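Local coordinates for protein carbonic anhydrase (Neosartorya fumigata, PDB 7COI) that probably catalyses the reversible hydration of carbon dioxide to hydrogencarbonate and a proton, using one zinc ion per subunit, at residues A[121-126]-A[257-262]; A[143-148]-A[226-231]. All coordinates share one frame; numbering follows the deposited sequence.

Interaction 1 of 2, residues A[121-126]-A[257-262]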
loop_
_atom_site.group_PDB
_atom_site.type_symbol
_atom_site.label_atom_id
_atom_site.label_comp_id
_atom_site.label_asym_id
_atom_site.label_seq_id
_atom_site.Cartn_x
_atom_site.Cartn_y
_atom_site.Cartn_z
ATOM N N ASP A 121 5.245 19.616 3.782
ATOM C CA ASP A 121 5.154 21.108 3.717
ATOM C C ASP A 121 6.567 21.696 3.747
ATOM O O ASP A 121 7.381 21.369 4.663
ATOM C CB ASP A 121 4.259 21.635 4.848
ATOM C CG ASP A 121 3.921 23.119 4.690
ATOM O OD1 ASP A 121 4.861 23.950 4.589
ATOM O OD2 ASP A 121 2.721 23.415 4.594
ATOM N N SER A 122 6.893 22.521 2.746
ATOM C CA SER A 122 8.236 23.087 2.539
ATOM C C SER A 122 8.645 23.968 3.733
ATOM O O SER A 122 9.859 24.223 3.871
ATOM C CB SER A 122 8.290 23.861 1.263
ATOM O OG SER A 122 7.426 25.012 1.332
ATOM N N ARG A 123 7.697 24.403 4.547
ATOM C CA ARG A 123 7.991 25.293 5.692
ATOM C C ARG A 123 8.448 24.501 6.915
ATOM O O ARG A 123 8.789 25.177 7.901
ATOM C CB ARG A 123 6.771 26.167 5.991
ATOM C CG ARG A 123 6.383 27.026 4.797
ATOM C CD ARG A 123 5.003 27.666 4.972
ATOM N NE ARG A 123 3.941 26.685 4.950
ATOM C CZ ARG A 123 2.637 26.969 4.902
ATOM N NH1 ARG A 123 2.225 28.243 4.952
ATOM N NH2 ARG A 123 1.740 25.992 4.884
ATOM N N CYS A 124 8.505 23.162 6.866
ATOM C CA CYS A 124 8.824 22.321 8.053
ATOM C C CYS A 124 10.063 21.459 7.811
ATOM O O CYS A 124 10.030 20.259 8.038
ATOM C CB CYS A 124 7.635 21.446 8.419
ATOM S SG CYS A 124 6.042 22.302 8.422
ATOM N N PRO A 125 11.235 22.020 7.393
ATOM C CA PRO A 125 12.486 21.234 7.325
ATOM C C PRO A 125 13.056 20.961 8.725
ATOM O O PRO A 125 13.547 21.910 9.401
ATOM C CB PRO A 125 13.451 22.109 6.519
ATOM C CG PRO A 125 12.945 23.519 6.790
ATOM C CD PRO A 125 11.441 23.391 6.936
ATOM N N GLU A 126 12.998 19.703 9.153
ATOM C CA GLU A 126 13.218 19.329 10.583
ATOM C C GLU A 126 14.595 19.809 11.046
ATOM O O GLU A 126 14.693 20.386 12.163
ATOM C CB GLU A 126 12.999 17.830 10.804
ATOM C CG GLU A 126 14.069 16.920 10.225
ATOM C CD GLU A 126 14.322 17.102 8.745
ATOM O OE1 GLU A 126 13.290 17.183 8.006
ATOM O OE2 GLU A 126 15.521 17.230 8.360
ATOM N N TYR A 257 4.157 22.540 14.935
ATOM C CA TYR A 257 5.055 23.586 14.407
ATOM C C TYR A 257 4.191 24.736 13.941
ATOM O O TYR A 257 3.322 24.527 13.106
ATOM C CB TYR A 257 5.914 23.059 13.260
ATOM C CG TYR A 257 6.836 24.097 12.687
ATOM C CD1 TYR A 257 7.820 24.668 13.486
ATOM C CD2 TYR A 257 6.667 24.596 11.391
ATOM C CE1 TYR A 257 8.666 25.634 12.977
ATOM C CE2 TYR A 257 7.515 25.566 10.879
ATOM C CZ TYR A 257 8.523 26.084 11.676
ATOM O OH TYR A 257 9.361 27.062 11.208
ATOM N N ASP A 258 4.452 25.945 14.455
ATOM C CA ASP A 258 3.725 27.167 14.030
ATOM C C ASP A 258 4.526 27.766 12.876
ATOM O O ASP A 258 5.651 28.302 13.119
ATOM C CB ASP A 258 3.562 28.121 15.227
ATOM C CG ASP A 258 2.735 29.350 14.938
ATOM O OD1 ASP A 258 2.736 29.803 13.788
ATOM O OD2 ASP A 258 2.076 29.824 15.872
ATOM N N VAL A 259 4.007 27.681 11.654
ATOM C CA VAL A 259 4.769 28.126 10.450
ATOM C C VAL A 259 4.964 29.645 10.488
ATOM O O VAL A 259 5.845 30.127 9.764
ATOM C CB VAL A 259 4.093 27.675 9.145
ATOM C CG1 VAL A 259 4.029 26.159 9.074
ATOM C CG2 VAL A 259 2.717 28.290 8.990
ATOM N N GLY A 260 4.157 30.365 11.269
ATOM C CA GLY A 260 4.209 31.841 11.360
ATOM C C GLY A 260 5.259 32.351 12.341
ATOM O O GLY A 260 5.718 33.476 12.146
ATOM N N SER A 261 5.657 31.557 13.342
ATOM C CA SER A 261 6.564 31.988 14.436
ATOM C C SER A 261 7.880 31.190 14.420
ATOM O O SER A 261 8.877 31.676 14.932
ATOM C CB SER A 261 5.842 31.835 15.742
ATOM O OG SER A 261 5.767 30.474 16.104
ATOM N N GLY A 262 7.897 29.969 13.871
ATOM C CA GLY A 262 9.075 29.099 13.913
ATOM C C GLY A 262 9.153 28.263 15.172
ATOM O O GLY A 262 10.148 27.503 15.331
HETATM O O HOH W 1 8.929 27.887 8.813
#

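Interaction 2 of 2, residues A[143-148]-A[226-231]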
loop_
_atom_site.group_PDB
_atom_site.type_symbol
_atom_site.label_atom_id
_atom_site.label_comp_id
_atom_site.label_asym_id
_atom_site.label_seq_id
_atom_site.Cartn_x
_atom_site.Cartn_y
_atom_site.Cartn_z
ATOM N N ILE A 143 2.384 13.569 3.257
ATOM C CA ILE A 143 1.249 14.537 3.290
ATOM C C ILE A 143 0.552 14.484 4.664
ATOM O O ILE A 143 -0.045 13.439 5.024
ATOM C CB ILE A 143 0.260 14.324 2.150
ATOM C CG1 ILE A 143 0.927 14.529 0.787
ATOM C CG2 ILE A 143 -0.929 15.265 2.340
ATOM C CD1 ILE A 143 1.568 15.889 0.568
ATOM N N ALA A 144 0.642 15.584 5.410
ATOM C CA ALA A 144 -0.039 15.798 6.708
ATOM C C ALA A 144 0.433 14.806 7.767
ATOM O O ALA A 144 -0.322 14.561 8.733
ATOM C CB ALA A 144 -1.532 15.678 6.525
ATOM N N ASN A 145 1.679 14.324 7.682
ATOM C CA ASN A 145 2.297 13.531 8.782
ATOM C C ASN A 145 1.288 12.451 9.218
ATOM O O ASN A 145 1.166 12.197 10.422
ATOM C CB ASN A 145 2.798 14.442 9.929
ATOM C CG ASN A 145 1.811 15.473 10.470
ATOM O OD1 ASN A 145 1.710 16.565 9.936
ATOM N ND2 ASN A 145 1.115 15.139 11.555
ATOM N N VAL A 146 0.671 11.745 8.266
ATOM C CA VAL A 146 -0.374 10.721 8.548
ATOM C C VAL A 146 0.309 9.371 8.738
ATOM O O VAL A 146 1.171 8.997 7.930
ATOM C CB VAL A 146 -1.434 10.665 7.435
ATOM C CG1 VAL A 146 -2.421 9.521 7.630
ATOM C CG2 VAL A 146 -2.174 11.973 7.347
ATOM N N ILE A 147 -0.058 8.668 9.804
ATOM C CA ILE A 147 0.380 7.269 10.037
ATOM C C ILE A 147 -0.773 6.342 9.711
ATOM O O ILE A 147 -1.667 6.162 10.564
ATOM C CB ILE A 147 0.911 7.045 11.464
ATOM C CG1 ILE A 147 1.916 8.130 11.861
ATOM C CG2 ILE A 147 1.478 5.646 11.602
ATOM C CD1 ILE A 147 3.061 7.652 12.695
ATOM N N HIS A 148 -0.762 5.758 8.513
ATOM C CA HIS A 148 -1.641 4.623 8.168
ATOM C C HIS A 148 -0.998 3.410 8.803
ATOM O O HIS A 148 0.165 3.150 8.531
ATOM C CB HIS A 148 -1.741 4.422 6.655
ATOM C CG HIS A 148 -2.446 5.521 5.943
ATOM N ND1 HIS A 148 -3.764 5.422 5.584
ATOM C CD2 HIS A 148 -1.994 6.701 5.456
ATOM C CE1 HIS A 148 -4.096 6.526 4.929
ATOM N NE2 HIS A 148 -3.047 7.310 4.837
ATOM N N LEU A 226 -5.355 16.504 16.683
ATOM C CA LEU A 226 -6.020 15.182 16.795
ATOM C C LEU A 226 -5.263 14.177 15.916
ATOM O O LEU A 226 -5.071 13.039 16.347
ATOM C CB LEU A 226 -7.487 15.302 16.387
ATOM C CG LEU A 226 -8.391 16.038 17.382
ATOM C CD1 LEU A 226 -9.705 16.283 16.705
ATOM C CD2 LEU A 226 -8.541 15.249 18.674
ATOM N N ASN A 227 -4.762 14.626 14.769
ATOM C CA ASN A 227 -3.991 13.765 13.825
ATOM C C ASN A 227 -2.663 13.358 14.452
ATOM O O ASN A 227 -2.252 12.166 14.320
ATOM C CB ASN A 227 -3.834 14.472 12.486
ATOM C CG ASN A 227 -3.113 13.612 11.479
ATOM O OD1 ASN A 227 -3.474 12.446 11.320
ATOM N ND2 ASN A 227 -2.079 14.177 10.852
ATOM N N VAL A 228 -1.961 14.288 15.117
ATOM C CA VAL A 228 -0.677 13.955 15.786
ATOM C C VAL A 228 -0.987 12.932 16.879
ATOM O O VAL A 228 -0.273 11.948 16.996
ATOM C CB VAL A 228 0.025 15.212 16.348
ATOM C CG1 VAL A 228 1.176 14.830 17.259
ATOM C CG2 VAL A 228 0.499 16.141 15.218
ATOM N N LYS A 229 -2.032 13.147 17.661
ATOM C CA LYS A 229 -2.320 12.225 18.800
ATOM C C LYS A 229 -2.682 10.832 18.277
ATOM O O LYS A 229 -2.239 9.840 18.844
ATOM C CB LYS A 229 -3.412 12.845 19.666
ATOM C CG LYS A 229 -2.931 14.005 20.516
ATOM C CD LYS A 229 -4.085 14.811 21.100
ATOM C CE LYS A 229 -3.634 16.014 21.904
ATOM N NZ LYS A 229 -4.766 16.906 22.246
ATOM N N GLU A 230 -3.481 10.751 17.224
ATOM C CA GLU A 230 -3.889 9.481 16.588
ATOM C C GLU A 230 -2.648 8.811 15.995
ATOM O O GLU A 230 -2.528 7.558 16.103
ATOM C CB GLU A 230 -4.980 9.720 15.539
ATOM C CG GLU A 230 -5.669 8.428 15.110
ATOM C CD GLU A 230 -6.424 7.707 16.230
ATOM O OE1 GLU A 230 -6.781 8.395 17.228
ATOM O OE2 GLU A 230 -6.646 6.471 16.096
ATOM N N GLY A 231 -1.718 9.592 15.438
ATOM C CA GLY A 231 -0.470 9.034 14.876
ATOM C C GLY A 231 0.375 8.434 15.972
ATOM O O GLY A 231 0.973 7.401 15.750
HETATM O O HOH W 2 -1.283 16.792 12.026
HETATM O O HOH W 3 0.060 11.753 12.711
HETATM O O HOH W 4 -1.930 9.819 11.537
#

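Interaction 1 of 2, residues A[121-126]-A[257-262]
OD1 of Asp-121 accepts two N-H groups from Arg-123, the residue that meets Val-259 across the contact. Backbone N of Arg-123 reaches the anti lone pair of Asp-121 OD1 at 2.9 Å, closing an Asx turn, while Arg-123 NE comes to the syn side of the same oxygen. The neighbouring Arg-123 NH2 completes a side-on salt bridge by binding Asp-121 OD2 at 2.8 Å in a nearly straight bond (167°). The bend at chi3 (-68°) brings NE round to the aspartate, and three bonds thus fix the rotation of the carboxylate. Val-259 lays CG2 over one face of the guanidinium, offset toward its rim and 4.1 Å from Arg-123 NH1; CG1 packs on Arg-123 CB. A branched apolar residue suits this place because it covers the flat cation without competing for its N-H groups.

Tyr-257 provides the polar link. Its ring meets the backbone obliquely, with CE2 3.3 Å from Arg-123 O. A water then joins the two segments, donating to Arg-123 O at 2.9 Å and lying 2.6 Å from Tyr-257 OH in the plane of the ring. Arg-123 NH1 also bonds to the carbonyl of Leu-106 of a second subunit, tying the arrangement to the subunit interface. In this chain Cys-119, His-175 and Cys-178 hold the zinc; Asp-121, seen as a zinc ligand in crystals of this protein, does not bind the metal here and is held by arginine instead, the Asp-Arg dyad characteristic of the beta-carbonic anhydrase active site.

Interaction 2 of 2, residues A[143-148]-A[226-231]
Asn-227, on helix 216-236, faces the loop that follows strand 137-142 of the alpha/beta fold of beta-carbonic anhydrases. The direct polar contact is a weak hydrogen bond: Asn-227 ND2 stands 2.8 Å from Ala-144 O, but the N-H is strongly bent away from it (122°). CG of Asn-227 stands anti to its backbone N (chi1 -177°), and its CB points toward the loop.

Waters do the remaining polar work. Asn-145 ND2 and Asn-227 ND2 are both donors and lie 3.4 Å apart; one water accepts from each. A second donates to the backbone carbonyl oxygens of Asn-145 and Asn-227, at 2.6 Å from Asn-145 O. A third accepts from Ile-147 N and donates to Asn-227 OD1. At position 227 asparagine suits this buried seam because its amide offers both a donor, ND2, and an acceptor, OD1.

Van der Waals contacts flank the waters. Val-228 CG2 lies 3.8 Å from Asn-145 ND2; the side chain of Asn-145 also touches the zinc ligand Cys-119. Gly-231, lacking a side chain, lets Ile-147 lie close against the helix backbone: Ile-147 CG1 is 3.9 Å from Gly-231 CA, and Ile-147 CD1 rests 3.7 Å from Gly-231 O.

Interactions 1 and 2 have centres 16 Å apart and nearest atoms about 6 Å apart, without touching. Along the chain, interaction 2 is nested within the loop that interaction 1 closes: 121-126 comes first, then 143-148 and 226-231, and finally 257-262. Three of these segments lie at or just after the ends of strands 114-119, 137-142 and 251-257 of the same sheet, while the fourth belongs to helix 216-236. Strand 169-175 is common ground, since side chains of both contacts pack on it. Both also come close to the zinc ion, interaction 1 through Cys-124 and interaction 2 through Ala-144, so the metal site is bordered by a loop-loop contact and a loop-helix contact of one family region.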